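Local coordinates for monosaccharide ABC transporter substrate-binding protein, CUT2 family (Bradyrhizobium sp., PDB 4YHS) that probably binds a monosaccharide or related solute and delivers it to a CUT2-family ABC transporter for uptake, at residues Tyr49-Leu61 against Ile305-Lys317. Numbering follows the deposited sequence.
Sequences YVPLEKASKPWKL and IAVDQAVRILEGK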
ATOM      1  N   TYR A  49      -5.675 -14.982   6.312  1.00 20.15           N
ATOM      2  CA  TYR A  49      -6.789 -14.703   5.427  1.00 20.67           C
ATOM      3  C   TYR A  49      -6.963 -15.885   4.490  1.00 22.71           C
ATOM      4  O   TYR A  49      -6.019 -16.279   3.805  1.00 16.00           O
ATOM      5  CB  TYR A  49      -6.597 -13.424   4.603  1.00 15.85           C
ATOM      6  CG  TYR A  49      -7.882 -13.069   3.903  1.00 15.89           C
ATOM      7  CD1 TYR A  49      -8.210 -13.631   2.680  1.00 20.98           C
ATOM      8  CD2 TYR A  49      -8.795 -12.234   4.495  1.00 19.11           C
ATOM      9  CE1 TYR A  49      -9.420 -13.352   2.067  1.00 21.80           C
ATOM     10  CE2 TYR A  49     -10.004 -11.938   3.892  1.00 19.58           C
ATOM     11  CZ  TYR A  49     -10.315 -12.493   2.683  1.00 23.28           C
ATOM     12  OH  TYR A  49     -11.540 -12.204   2.098  1.00 19.69           O
ATOM     13  N   VAL A  50      -8.162 -16.458   4.507  1.00 17.78           N
ATOM     14  CA  VAL A  50      -8.526 -17.565   3.635  1.00 18.20           C
ATOM     15  C   VAL A  50      -9.682 -17.202   2.717  1.00 18.94           C
ATOM     16  O   VAL A  50     -10.796 -16.970   3.186  1.00 21.04           O
ATOM     17  CB  VAL A  50      -8.912 -18.805   4.469  1.00 27.89           C
ATOM     18  CG1 VAL A  50      -9.193 -19.967   3.563  1.00 28.43           C
ATOM     19  CG2 VAL A  50      -7.793 -19.146   5.439  1.00 33.27           C
ATOM     20  N   PRO A  51      -9.441 -17.170   1.407  1.00 21.37           N
ATOM     21  CA  PRO A  51     -10.550 -16.869   0.500  1.00 18.43           C
ATOM     22  C   PRO A  51     -11.375 -18.108   0.185  1.00 19.00           C
ATOM     23  O   PRO A  51     -11.037 -19.244   0.616  1.00 22.31           O
ATOM     24  CB  PRO A  51      -9.827 -16.357  -0.742  1.00 18.96           C
ATOM     25  CG  PRO A  51      -8.607 -17.219  -0.801  1.00 19.14           C
ATOM     26  CD  PRO A  51      -8.202 -17.438   0.651  1.00 21.28           C
ATOM     27  N   LEU A  52     -12.483 -17.896  -0.526  1.00 19.63           N
ATOM     28  CA  LEU A  52     -13.286 -18.993  -1.045  1.00 23.96           C
ATOM     29  C   LEU A  52     -12.529 -19.759  -2.113  1.00 22.28           C
ATOM     30  O   LEU A  52     -11.667 -19.194  -2.794  1.00 25.51           O
ATOM     31  CB  LEU A  52     -14.603 -18.477  -1.630  1.00 21.59           C
ATOM     32  CG  LEU A  52     -15.571 -17.760  -0.689  1.00 30.70           C
ATOM     33  CD1 LEU A  52     -16.725 -17.156  -1.487  1.00 30.65           C
ATOM     34  CD2 LEU A  52     -16.099 -18.688   0.407  1.00 30.14           C
ATOM     35  N   GLU A  53     -12.853 -21.048  -2.257  1.00 23.71           N
ATOM     36  CA  GLU A  53     -12.317 -21.845  -3.353  1.00 20.28           C
ATOM     37  C   GLU A  53     -12.872 -21.413  -4.707  1.00 33.66           C
ATOM     38  O   GLU A  53     -12.122 -21.291  -5.678  1.00 30.10           O
ATOM     39  CB  GLU A  53     -12.603 -23.345  -3.109  1.00 24.86           C
ATOM     40  CG  GLU A  53     -11.661 -23.955  -2.079  1.00 40.80           C
ATOM     41  CD  GLU A  53     -10.194 -23.777  -2.460  1.00 53.71           C
ATOM     42  OE1 GLU A  53      -9.751 -24.452  -3.413  1.00 49.15           O
ATOM     43  OE2 GLU A  53      -9.492 -22.946  -1.831  1.00 44.95           O
ATOM     44  N   LYS A  54     -14.179 -21.168  -4.757  1.00 24.87           N
ATOM     45  CA  LYS A  54     -14.867 -20.767  -5.982  1.00 33.98           C
ATOM     46  C   LYS A  54     -16.104 -19.947  -5.655  1.00 30.16           C
ATOM     47  O   LYS A  54     -16.697 -20.121  -4.587  1.00 33.99           O
ATOM     48  CB  LYS A  54     -15.301 -21.995  -6.799  1.00 28.58           C
ATOM     49  CG  LYS A  54     -14.253 -22.542  -7.772  1.00 45.63           C
ATOM     50  CD  LYS A  54     -13.968 -21.580  -8.912  1.00 53.08           C
ATOM     51  CE  LYS A  54     -13.013 -22.180  -9.924  1.00 61.92           C
ATOM     52  NZ  LYS A  54     -12.821 -21.269 -11.086  1.00 63.80           N
ATOM     53  N   ALA A  55     -16.508 -19.076  -6.579  1.00 27.56           N
ATOM     54  CA  ALA A  55     -17.833 -18.472  -6.525  1.00 27.23           C
ATOM     55  C   ALA A  55     -18.866 -19.481  -6.995  1.00 26.78           C
ATOM     56  O   ALA A  55     -18.542 -20.401  -7.747  1.00 27.67           O
ATOM     57  CB  ALA A  55     -17.892 -17.227  -7.383  1.00 25.99           C
ATOM     58  N   SER A  56     -20.109 -19.292  -6.567  1.00 28.28           N
ATOM     59  CA  SER A  56     -21.217 -20.173  -6.939  1.00 30.23           C
ATOM     60  C   SER A  56     -21.863 -19.736  -8.236  1.00 36.29           C
ATOM     61  O   SER A  56     -22.684 -20.452  -8.817  1.00 32.52           O
ATOM     62  CB  SER A  56     -22.266 -20.173  -5.845  1.00 35.04           C
ATOM     63  OG  SER A  56     -22.822 -18.875  -5.731  1.00 33.98           O
ATOM     64  N   LYS A  57     -21.532 -18.536  -8.682  1.00 31.54           N
ATOM     65  CA  LYS A  57     -22.072 -18.049  -9.933  1.00 35.31           C
ATOM     66  C   LYS A  57     -21.160 -16.961 -10.425  1.00 30.09           C
ATOM     67  O   LYS A  57     -20.352 -16.468  -9.649  1.00 27.23           O
ATOM     68  CB  LYS A  57     -23.505 -17.540  -9.773  1.00 41.05           C
ATOM     69  CG  LYS A  57     -23.696 -16.302  -8.915  1.00 37.94           C
ATOM     70  CD  LYS A  57     -25.099 -15.700  -9.179  1.00 55.97           C
ATOM     71  CE  LYS A  57     -25.049 -14.564 -10.222  1.00 65.79           C
ATOM     72  NZ  LYS A  57     -26.360 -13.884 -10.473  1.00 64.47           N
ATOM     73  N   PRO A  58     -21.273 -16.595 -11.710  1.00 28.89           N
ATOM     74  CA  PRO A  58     -20.366 -15.587 -12.265  1.00 29.28           C
ATOM     75  C   PRO A  58     -20.809 -14.171 -11.902  1.00 29.54           C
ATOM     76  O   PRO A  58     -21.248 -13.384 -12.759  1.00 25.08           O
ATOM     77  CB  PRO A  58     -20.432 -15.844 -13.781  1.00 31.74           C
ATOM     78  CG  PRO A  58     -21.361 -17.021 -13.975  1.00 33.85           C
ATOM     79  CD  PRO A  58     -22.165 -17.152 -12.742  1.00 32.97           C
ATOM     80  N   TRP A  59     -20.670 -13.838 -10.622  1.00 26.73           N
ATOM     81  CA  TRP A  59     -21.001 -12.500 -10.147  1.00 24.17           C
ATOM     82  C   TRP A  59     -20.343 -11.436 -11.023  1.00 26.81           C
ATOM     83  O   TRP A  59     -19.220 -11.608 -11.482  1.00 23.26           O
ATOM     84  CB  TRP A  59     -20.558 -12.319  -8.696  1.00 21.34           C
ATOM     85  CG  TRP A  59     -21.175 -13.315  -7.757  1.00 23.94           C
ATOM     86  CD1 TRP A  59     -20.567 -14.392  -7.174  1.00 25.84           C
ATOM     87  CD2 TRP A  59     -22.525 -13.322  -7.311  1.00 25.60           C
ATOM     88  NE1 TRP A  59     -21.460 -15.073  -6.385  1.00 25.07           N
ATOM     89  CE2 TRP A  59     -22.678 -14.443  -6.461  1.00 24.02           C
ATOM     90  CE3 TRP A  59     -23.625 -12.503  -7.562  1.00 23.31           C
ATOM     91  CZ2 TRP A  59     -23.873 -14.742  -5.842  1.00 29.68           C
ATOM     92  CZ3 TRP A  59     -24.822 -12.803  -6.944  1.00 27.95           C
ATOM     93  CH2 TRP A  59     -24.939 -13.916  -6.095  1.00 33.50           C
ATOM     94  N   LYS A  60     -21.073 -10.360 -11.288  1.00 20.89           N
ATOM     95  CA  LYS A  60     -20.501  -9.186 -11.944  1.00 25.05           C
ATOM     96  C   LYS A  60     -19.975  -8.165 -10.940  1.00 18.71           C
ATOM     97  O   LYS A  60     -20.725  -7.688 -10.091  1.00 19.90           O
ATOM     98  CB  LYS A  60     -21.544  -8.507 -12.824  1.00 28.42           C
ATOM     99  CG  LYS A  60     -21.899  -9.274 -14.097  1.00 34.66           C
ATOM    100  CD  LYS A  60     -22.765  -8.422 -15.064  1.00 51.89           C
ATOM    101  CE  LYS A  60     -22.092  -7.122 -15.555  1.00 58.76           C
ATOM    102  NZ  LYS A  60     -21.281  -7.295 -16.803  1.00 57.80           N
ATOM    103  N   LEU A  61     -18.694  -7.819 -11.058  1.00 20.58           N
ATOM    104  CA  LEU A  61     -18.054  -6.888 -10.136  1.00 16.75           C
ATOM    105  C   LEU A  61     -17.596  -5.667 -10.896  1.00 24.56           C
ATOM    106  O   LEU A  61     -16.771  -5.782 -11.805  1.00 24.75           O
ATOM    107  CB  LEU A  61     -16.830  -7.505  -9.446  1.00 20.67           C
ATOM    108  CG  LEU A  61     -17.041  -8.830  -8.700  1.00 20.90           C
ATOM    109  CD1 LEU A  61     -15.755  -9.270  -8.039  1.00 20.37           C
ATOM    110  CD2 LEU A  61     -18.170  -8.729  -7.692  1.00 22.94           C
ATOM    111  N   ILE A 305      -8.272  -9.650  -1.887  1.00 11.58           N
ATOM    112  CA  ILE A 305      -9.170  -9.698  -0.744  1.00 13.86           C
ATOM    113  C   ILE A 305     -10.471  -8.952  -1.028  1.00 15.25           C
ATOM    114  O   ILE A 305     -11.537  -9.427  -0.655  1.00 13.50           O
ATOM    115  CB  ILE A 305      -8.492  -9.130   0.532  1.00 12.82           C
ATOM    116  CG1 ILE A 305      -7.497 -10.180   1.050  1.00 18.96           C
ATOM    117  CG2 ILE A 305      -9.534  -8.817   1.644  1.00 13.65           C
ATOM    118  CD1 ILE A 305      -6.603  -9.713   2.125  1.00 15.59           C
ATOM    119  N   ALA A 306     -10.393  -7.796  -1.688  1.00 14.65           N
ATOM    120  CA  ALA A 306     -11.602  -7.042  -2.044  1.00 13.51           C
ATOM    121  C   ALA A 306     -12.561  -7.874  -2.896  1.00 15.57           C
ATOM    122  O   ALA A 306     -13.765  -7.853  -2.693  1.00 14.97           O
ATOM    123  CB  ALA A 306     -11.231  -5.775  -2.800  1.00 15.24           C
ATOM    124  N   VAL A 307     -12.013  -8.600  -3.862  1.00 13.26           N
ATOM    125  CA  VAL A 307     -12.830  -9.454  -4.700  1.00 14.02           C
ATOM    126  C   VAL A 307     -13.439 -10.575  -3.865  1.00 21.69           C
ATOM    127  O   VAL A 307     -14.652 -10.828  -3.952  1.00 17.66           O
ATOM    128  CB  VAL A 307     -12.024 -10.051  -5.869  1.00 16.69           C
ATOM    129  CG1 VAL A 307     -12.823 -11.147  -6.624  1.00 19.66           C
ATOM    130  CG2 VAL A 307     -11.613  -8.948  -6.828  1.00 17.11           C
ATOM    131  N   ASP A 308     -12.617 -11.245  -3.056  1.00 17.94           N
ATOM    132  CA  ASP A 308     -13.131 -12.316  -2.198  1.00 18.05           C
ATOM    133  C   ASP A 308     -14.223 -11.830  -1.249  1.00 20.06           C
ATOM    134  O   ASP A 308     -15.268 -12.472  -1.091  1.00 19.90           O
ATOM    135  CB  ASP A 308     -12.011 -12.951  -1.374  1.00 15.85           C
ATOM    136  CG  ASP A 308     -12.492 -14.177  -0.598  1.00 21.39           C
ATOM    137  OD1 ASP A 308     -13.004 -15.109  -1.242  1.00 19.81           O
ATOM    138  OD2 ASP A 308     -12.375 -14.218   0.649  1.00 18.45           O
ATOM    139  N   GLN A 309     -13.984 -10.684  -0.624  1.00 16.54           N
ATOM    140  CA  GLN A 309     -14.979 -10.069   0.223  1.00 19.48           C
ATOM    141  C   GLN A 309     -16.319  -9.840  -0.526  1.00 23.44           C
ATOM    142  O   GLN A 309     -17.402 -10.153  -0.008  1.00 17.40           O
ATOM    143  CB  GLN A 309     -14.452  -8.737   0.754  1.00 13.63           C
ATOM    144  CG  GLN A 309     -13.496  -8.818   1.959  1.00 13.97           C
ATOM    145  CD  GLN A 309     -12.851  -7.493   2.234  1.00 17.27           C
ATOM    146  OE1 GLN A 309     -12.636  -6.705   1.312  1.00 14.50           O
ATOM    147  NE2 GLN A 309     -12.586  -7.206   3.502  1.00 16.62           N
ATOM    148  N   ALA A 310     -16.244  -9.264  -1.723  1.00 23.13           N
ATOM    149  CA  ALA A 310     -17.446  -8.972  -2.495  1.00 19.03           C
ATOM    150  C   ALA A 310     -18.238 -10.243  -2.732  1.00 21.28           C
ATOM    151  O   ALA A 310     -19.449 -10.273  -2.543  1.00 22.43           O
ATOM    152  CB  ALA A 310     -17.109  -8.330  -3.816  1.00 19.25           C
ATOM    153  N   VAL A 311     -17.543 -11.293  -3.150  1.00 19.21           N
ATOM    154  CA  VAL A 311     -18.203 -12.564  -3.472  1.00 21.49           C
ATOM    155  C   VAL A 311     -18.852 -13.142  -2.211  1.00 18.33           C
ATOM    156  O   VAL A 311     -20.015 -13.552  -2.230  1.00 20.38           O
ATOM    157  CB  VAL A 311     -17.189 -13.546  -4.109  1.00 18.63           C
ATOM    158  CG1 VAL A 311     -17.796 -14.951  -4.280  1.00 22.44           C
ATOM    159  CG2 VAL A 311     -16.719 -12.981  -5.491  1.00 19.49           C
ATOM    160  N   ARG A 312     -18.132 -13.115  -1.098  1.00 19.38           N
ATOM    161  CA  ARG A 312     -18.671 -13.677   0.152  1.00 21.37           C
ATOM    162  C   ARG A 312     -19.966 -12.953   0.563  1.00 22.13           C
ATOM    163  O   ARG A 312     -20.950 -13.593   0.960  1.00 28.68           O
ATOM    164  CB  ARG A 312     -17.632 -13.597   1.282  1.00 20.88           C
ATOM    165  CG  ARG A 312     -16.491 -14.599   1.173  1.00 28.79           C
ATOM    166  CD  ARG A 312     -15.347 -14.306   2.183  1.00 18.69           C
ATOM    167  NE  ARG A 312     -14.386 -15.404   2.191  1.00 20.40           N
ATOM    168  CZ  ARG A 312     -14.588 -16.578   2.785  1.00 26.38           C
ATOM    169  NH1 ARG A 312     -15.732 -16.813   3.436  1.00 23.84           N
ATOM    170  NH2 ARG A 312     -13.648 -17.531   2.735  1.00 21.68           N
ATOM    171  N   ILE A 313     -19.956 -11.626   0.449  1.00 25.12           N
ATOM    172  CA  ILE A 313     -21.125 -10.813   0.777  1.00 29.37           C
ATOM    173  C   ILE A 313     -22.280 -11.203  -0.147  1.00 31.43           C
ATOM    174  O   ILE A 313     -23.385 -11.521   0.315  1.00 20.88           O
ATOM    175  CB  ILE A 313     -20.780  -9.302   0.666  1.00 19.14           C
ATOM    176  CG1 ILE A 313     -19.816  -8.888   1.773  1.00 20.71           C
ATOM    177  CG2 ILE A 313     -22.019  -8.400   0.741  1.00 23.17           C
ATOM    178  CD1 ILE A 313     -19.106  -7.592   1.475  1.00 23.78           C
ATOM    179  N   LEU A 314     -22.028 -11.221  -1.450  1.00 22.48           N
ATOM    180  CA  LEU A 314     -23.081 -11.539  -2.420  1.00 28.51           C
ATOM    181  C   LEU A 314     -23.677 -12.931  -2.165  1.00 26.30           C
ATOM    182  O   LEU A 314     -24.862 -13.190  -2.446  1.00 25.42           O
ATOM    183  CB  LEU A 314     -22.541 -11.454  -3.860  1.00 22.25           C
ATOM    184  CG  LEU A 314     -22.268 -10.044  -4.389  1.00 18.04           C
ATOM    185  CD1 LEU A 314     -21.403 -10.123  -5.606  1.00 18.96           C
ATOM    186  CD2 LEU A 314     -23.579  -9.401  -4.732  1.00 24.40           C
ATOM    187  N   GLU A 315     -22.870 -13.825  -1.612  1.00 26.29           N
ATOM    188  CA  GLU A 315     -23.326 -15.199  -1.376  1.00 29.32           C
ATOM    189  C   GLU A 315     -23.811 -15.427   0.063  1.00 31.79           C
ATOM    190  O   GLU A 315     -24.169 -16.546   0.435  1.00 31.91           O
ATOM    191  CB  GLU A 315     -22.194 -16.172  -1.727  1.00 26.72           C
ATOM    192  CG  GLU A 315     -21.830 -16.133  -3.208  1.00 35.06           C
ATOM    193  CD  GLU A 315     -20.818 -17.181  -3.588  1.00 32.73           C
ATOM    194  OE1 GLU A 315     -20.416 -17.984  -2.713  1.00 35.45           O
ATOM    195  OE2 GLU A 315     -20.425 -17.213  -4.768  1.00 31.57           O
ATOM    196  N   GLY A 316     -23.832 -14.365   0.857  1.00 31.43           N
ATOM    197  CA  GLY A 316     -24.271 -14.455   2.239  1.00 31.58           C
ATOM    198  C   GLY A 316     -23.347 -15.237   3.156  1.00 32.71           C
ATOM    199  O   GLY A 316     -23.789 -15.726   4.205  1.00 29.02           O
ATOM    200  N   LYS A 317     -22.072 -15.361   2.776  1.00 26.35           N
ATOM    201  CA  LYS A 317     -21.104 -16.109   3.566  1.00 30.36           C
ATOM    202  C   LYS A 317     -20.397 -15.214   4.566  1.00 24.60           C
ATOM    203  O   LYS A 317     -20.369 -13.989   4.421  1.00 27.95           O
ATOM    204  CB  LYS A 317     -20.077 -16.780   2.641  1.00 25.25           C
ATOM    205  CG  LYS A 317     -20.673 -17.942   1.841  1.00 36.71           C
ATOM    206  CD  LYS A 317     -19.624 -18.601   0.957  1.00 36.53           C
ATOM    207  CE  LYS A 317     -20.106 -19.923   0.392  1.00 40.31           C
ATOM    208  NZ  LYS A 317     -21.330 -19.762  -0.430  1.00 33.05           N
TER
HETATM  209  O   HOH W   1     -18.950 -20.173  -3.165  1.00 37.53           O
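With CG trans to the backbone N in both residues (chi1 -170° in Tyr49, -173° in Asp308), the phenol and the carboxylate swing into each other's path, and Tyr49 OH donates to the anti lone pair of Asp308 OD2 at 2.6 Å. Ring and carboxylate stand nearly perpendicular, while Ile305 lays CG1 over the centre of one ring face. The same OD2 takes Arg312 NE in an intrahelical salt bridge lying in the guanidinium plane; Asp308 OD1 receives Leu52 N at 2.9 Å in a nearly straight bond. One buried carboxylate thus gathers three donors, which would probably stabilise its negative charge. Leu52 CD2 rests on a guanidinium face, 3.5 Å from Arg312 CZ, and Arg312 NH2 reaches Val50 O in a weak bond.

At the helix end Glu315 does similar work. Glu315 OE2 accepts Ser56 N at 2.8 Å and, through the anti lone pair, Trp59 NE1 at 2.9 Å, the oxygen lying in the indole plane. OE1 pairs with Lys317 NZ and holds a water that also bonds Lys54 O. The Trp59 indole is sandwiched between Lys57 CG and Leu314 CB, the latter a CH-pi contact 3.8 Å from the centroid of the six-membered ring. A leucine in place of Trp59, lacking the indole N-H and the flat ring, would probably leave Glu315 OE2 less firmly fixed and open a gap over Leu314 CB. Val311 CG1 touches Leu52 CD1, Ala55 CB and Trp59 CD1; Leu61 CD1, 3.8 Å from Val307 CG1, continues these apolar contacts toward the sheet.

A Schellman motif at Gly316 ends helix 299-314, and the loop joining strands 43-49 and 60-65 runs along one side of it, the latter pairing in parallel with 90-95 and 119-122 within a mixed sheet: helix-on-sheet packing in one alpha/beta lobe of a periplasmic binding protein fold.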